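Local structure of flavin-containing monooxygenase (Allium sativum, 6WPU) at residues A[36-41]-A[48-53]. The protein probably catalyses the FAD-dependent S-oxygenation of S-allyl-L-cysteine in garlic, as a member of the flavin-containing monooxygenase family. Sequence-based numbering, arbitrary orientation.
Sequences VTAREL and TTIFER. With FAD (flavin-adenine dinucleotide), chain B; SO4 (sulfate ion), chain G.
The beta-alpha-beta unit that binds the FAD closes here, where Ala38 and Leu41 of helix 32-43 pack on Thr48 and Ile50 of strand 47-52. The direct contacts are between aliphatic carbons, mostly methyls. Ala38 CB sits 3.6 Å from Ile50 CD1, the tip of a chain whose CG1 is anti to the carbonyl carbon (chi1 -47°), which carries CD1 out to Ala38. One helical turn on, the Thr48 methyl CG2 fits against the base and one branch of Leu41, with CG2 3.7 Å from both Leu41 CB and CD1. Thr48 OG1 turns to a different partner: a water 2.7 Å away, which donates to Ala38 O and so links strand to helix through a polar bridge beside the apolar one. Alternate strand residues, Thr48 and Ile50, thus face the helix, while Leu41 also reaches Val25 and Ile27 of the neighbouring strand 24-28, and Leu41 touches Ala355 of helix 343-358.

This is the arrangement of a Rossmann-type dinucleotide fold, consistent with Gly29 and Gly31 in the turn after strand 24-28 and Gly34 in the first turn of the helix. Following the strand away from the helix leads to the acidic residue that holds the adenosine ribose: Glu52 takes one hydroxyl on each carboxylate oxygen, FAD O2B giving to OE1 at 2.7 Å and FAD O3B to OE2 at 2.8 Å. Backbone amides of Gly54 and Ala30 hold OE1 and OE2 in turn, which should fix the carboxylate's rotation. Arg53 approaches the same ribose with its guanidinium edge, NE donating to FAD O2B over 3.0 Å at a fairly straight 164°, while NH2 donates to O2 of a sulfate, probably from the crystallisation liquor, at 2.6 Å.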
loop_
_atom_site.group_PDB
_atom_site.type_symbol
_atom_site.label_atom_id
_atom_site.label_comp_id
_atom_site.label_asym_id
_atom_site.label_seq_id
_atom_site.Cartn_x
_atom_site.Cartn_y
_atom_site.Cartn_z
ATOM N N VAL A 36 -1.377 7.733 -11.797
ATOM C CA VAL A 36 -1.348 9.174 -11.586
ATOM C C VAL A 36 0.025 9.732 -11.959
ATOM O O VAL A 36 0.130 10.868 -12.445
ATOM C CB VAL A 36 -1.784 9.531 -10.145
ATOM C CG1 VAL A 36 -0.701 9.206 -9.095
ATOM C CG2 VAL A 36 -2.220 11.000 -10.071
ATOM N N THR A 37 1.085 8.930 -11.811
ATOM C CA THR A 37 2.410 9.372 -12.231
ATOM C C THR A 37 2.442 9.627 -13.734
ATOM O O THR A 37 3.012 10.626 -14.190
ATOM C CB THR A 37 3.478 8.341 -11.830
ATOM O OG1 THR A 37 3.552 8.255 -10.404
ATOM C CG2 THR A 37 4.861 8.752 -12.355
ATOM N N ALA A 38 1.815 8.741 -14.515
ATOM C CA ALA A 38 1.739 8.939 -15.956
ATOM C C ALA A 38 1.029 10.242 -16.288
ATOM O O ALA A 38 1.471 10.994 -17.167
ATOM C CB ALA A 38 1.022 7.761 -16.612
ATOM N N ARG A 39 -0.076 10.526 -15.593
ATOM C CA ARG A 39 -0.806 11.764 -15.841
ATOM C C ARG A 39 0.052 12.981 -15.511
ATOM O O ARG A 39 0.161 13.913 -16.317
ATOM C CB ARG A 39 -2.100 11.785 -15.033
ATOM C CG ARG A 39 -2.922 13.056 -15.233
ATOM C CD ARG A 39 -4.098 13.080 -14.261
ATOM N NE ARG A 39 -3.678 13.539 -12.940
ATOM C CZ ARG A 39 -4.507 13.818 -11.934
ATOM N NH1 ARG A 39 -5.825 13.671 -12.082
ATOM N NH2 ARG A 39 -4.013 14.253 -10.780
ATOM N N GLU A 40 0.703 12.971 -14.344
ATOM C CA GLU A 40 1.439 14.153 -13.903
ATOM C C GLU A 40 2.679 14.399 -14.754
ATOM O O GLU A 40 3.044 15.552 -14.984
ATOM C CB GLU A 40 1.810 14.017 -12.423
ATOM C CG GLU A 40 0.592 14.000 -11.498
ATOM C CD GLU A 40 -0.251 15.275 -11.610
ATOM O OE1 GLU A 40 0.337 16.379 -11.593
ATOM O OE2 GLU A 40 -1.492 15.175 -11.736
ATOM N N LEU A 41 3.339 13.335 -15.223
ATOM C CA LEU A 41 4.445 13.514 -16.154
ATOM C C LEU A 41 3.952 14.109 -17.471
ATOM O O LEU A 41 4.579 15.023 -18.015
ATOM C CB LEU A 41 5.164 12.181 -16.395
ATOM C CG LEU A 41 5.965 11.640 -15.205
ATOM C CD1 LEU A 41 6.385 10.175 -15.406
ATOM C CD2 LEU A 41 7.172 12.513 -14.967
ATOM N N THR A 48 6.581 9.381 -21.861
ATOM C CA THR A 48 6.670 8.267 -20.923
ATOM C C THR A 48 6.486 6.962 -21.667
ATOM O O THR A 48 5.861 6.913 -22.727
ATOM C CB THR A 48 5.606 8.314 -19.809
ATOM O OG1 THR A 48 4.303 8.203 -20.393
ATOM C CG2 THR A 48 5.682 9.598 -18.990
ATOM N N THR A 49 7.032 5.904 -21.074
ATOM C CA THR A 49 6.671 4.528 -21.391
ATOM C C THR A 49 6.240 3.871 -20.084
ATOM O O THR A 49 6.993 3.876 -19.104
ATOM C CB THR A 49 7.840 3.762 -22.027
ATOM O OG1 THR A 49 8.255 4.416 -23.239
ATOM C CG2 THR A 49 7.443 2.320 -22.329
ATOM N N ILE A 50 5.029 3.325 -20.066
ATOM C CA ILE A 50 4.465 2.712 -18.869
ATOM C C ILE A 50 4.520 1.199 -19.034
ATOM O O ILE A 50 3.984 0.656 -20.008
ATOM C CB ILE A 50 3.022 3.178 -18.633
ATOM C CG1 ILE A 50 2.923 4.707 -18.770
ATOM C CG2 ILE A 50 2.537 2.672 -17.285
ATOM C CD1 ILE A 50 1.517 5.195 -19.081
ATOM N N PHE A 51 5.151 0.516 -18.084
ATOM C CA PHE A 51 5.256 -0.936 -18.105
ATOM C C PHE A 51 4.332 -1.505 -17.047
ATOM O O PHE A 51 4.408 -1.106 -15.879
ATOM C CB PHE A 51 6.695 -1.402 -17.844
ATOM C CG PHE A 51 7.691 -0.881 -18.831
ATOM C CD1 PHE A 51 7.976 -1.594 -19.999
ATOM C CD2 PHE A 51 8.324 0.332 -18.608
ATOM C CE1 PHE A 51 8.894 -1.103 -20.932
ATOM C CE2 PHE A 51 9.247 0.844 -19.527
ATOM C CZ PHE A 51 9.539 0.116 -20.695
ATOM N N GLU A 52 3.459 -2.428 -17.445
ATOM C CA GLU A 52 2.584 -3.123 -16.503
ATOM C C GLU A 52 2.700 -4.625 -16.728
ATOM O O GLU A 52 2.466 -5.117 -17.840
ATOM C CB GLU A 52 1.132 -2.668 -16.645
ATOM C CG GLU A 52 0.126 -3.525 -15.861
ATOM C CD GLU A 52 0.483 -3.683 -14.381
ATOM O OE1 GLU A 52 0.552 -4.845 -13.906
ATOM O OE2 GLU A 52 0.685 -2.655 -13.691
ATOM N N ARG A 53 3.062 -5.344 -15.666
ATOM C CA ARG A 53 3.246 -6.790 -15.754
ATOM C C ARG A 53 1.925 -7.519 -16.025
ATOM O O ARG A 53 1.895 -8.486 -16.791
ATOM C CB ARG A 53 3.895 -7.278 -14.462
ATOM C CG ARG A 53 3.587 -8.689 -14.095
ATOM C CD ARG A 53 3.254 -8.785 -12.627
ATOM N NE ARG A 53 1.942 -8.209 -12.320
ATOM C CZ ARG A 53 0.775 -8.829 -12.505
ATOM N NH1 ARG A 53 -0.360 -8.211 -12.190
ATOM N NH2 ARG A 53 0.744 -10.055 -13.014
HETATM P PA FAD B . -0.154 -1.530 -6.491
HETATM O O1A FAD B . -1.677 -1.427 -6.399
HETATM O O2A FAD B . 0.542 -2.679 -5.959
HETATM O O5B FAD B . 0.339 -1.531 -7.922
HETATM C C5B FAD B . 1.651 -1.815 -8.394
HETATM C C4B FAD B . 1.617 -2.248 -9.878
HETATM O O4B FAD B . 2.884 -2.434 -10.446
HETATM C C3B FAD B . 0.841 -3.519 -10.098
HETATM O O3B FAD B . -0.116 -3.351 -11.091
HETATM C C2B FAD B . 1.861 -4.510 -10.534
HETATM O O2B FAD B . 1.364 -5.465 -11.401
HETATM C C1B FAD B . 2.862 -3.613 -11.203
HETATM N N9A FAD B . 4.206 -4.146 -11.227
HETATM C C8A FAD B . 4.886 -4.677 -10.137
HETATM N N7A FAD B . 6.105 -5.079 -10.518
HETATM C C5A FAD B . 6.267 -4.849 -11.886
HETATM C C6A FAD B . 7.292 -5.071 -12.803
HETATM N N6A FAD B . 8.545 -5.664 -12.399
HETATM N N1A FAD B . 7.130 -4.702 -14.086
HETATM C C2A FAD B . 5.972 -4.144 -14.525
HETATM N N3A FAD B . 4.944 -3.913 -13.675
HETATM C C4A FAD B . 5.060 -4.252 -12.361
HETATM N N1 FAD B . -5.861 2.462 0.190
HETATM C C2 FAD B . -7.053 3.270 0.199
HETATM O O2 FAD B . -7.026 4.526 -0.299
HETATM N N3 FAD B . -8.202 2.820 0.807
HETATM C C4 FAD B . -8.254 1.550 1.344
HETATM O O4 FAD B . -9.376 1.072 1.937
HETATM C C4X FAD B . -7.139 0.603 1.149
HETATM N N5 FAD B . -7.292 -0.738 1.478
HETATM C C5X FAD B . -6.240 -1.619 1.244
HETATM C C6 FAD B . -6.389 -2.970 1.590
HETATM C C7 FAD B . -5.342 -3.850 1.342
HETATM C C7M FAD B . -5.509 -5.296 1.726
HETATM C C8 FAD B . -4.157 -3.400 0.764
HETATM C C8M FAD B . -3.010 -4.322 0.497
HETATM C C9 FAD B . -4.004 -2.052 0.423
HETATM C C9A FAD B . -5.042 -1.163 0.662
HETATM N N10 FAD B . -4.892 0.219 0.295
HETATM C C10 FAD B . -5.944 1.114 0.528
HETATM C "C1'" FAD B . -3.623 0.703 -0.272
HETATM C "C2'" FAD B . -3.309 0.443 -1.730
HETATM O "O2'" FAD B . -2.078 -0.147 -1.810
HETATM C "C3'" FAD B . -3.224 1.809 -2.372
HETATM O "O3'" FAD B . -4.538 2.212 -2.404
HETATM C "C4'" FAD B . -2.667 1.840 -3.791
HETATM O "O4'" FAD B . -3.329 0.871 -4.517
HETATM C "C5'" FAD B . -1.149 1.693 -3.937
HETATM O "O5'" FAD B . -1.003 1.388 -5.294
HETATM P P FAD B . 0.318 1.145 -6.135
HETATM O O1P FAD B . 0.158 1.635 -7.624
HETATM O O2P FAD B . 1.472 1.767 -5.252
HETATM O O3P FAD B . 0.637 -0.439 -5.826
HETATM S S SO4 G . -2.859 -10.708 -14.616
HETATM O O1 SO4 G . -3.667 -11.795 -14.060
HETATM O O2 SO4 G . -1.648 -10.532 -13.815
HETATM O O3 SO4 G . -3.627 -9.461 -14.607
HETATM O O4 SO4 G . -2.500 -11.044 -15.991
HETATM O O HOH W 1 2.252 9.781 -19.468
#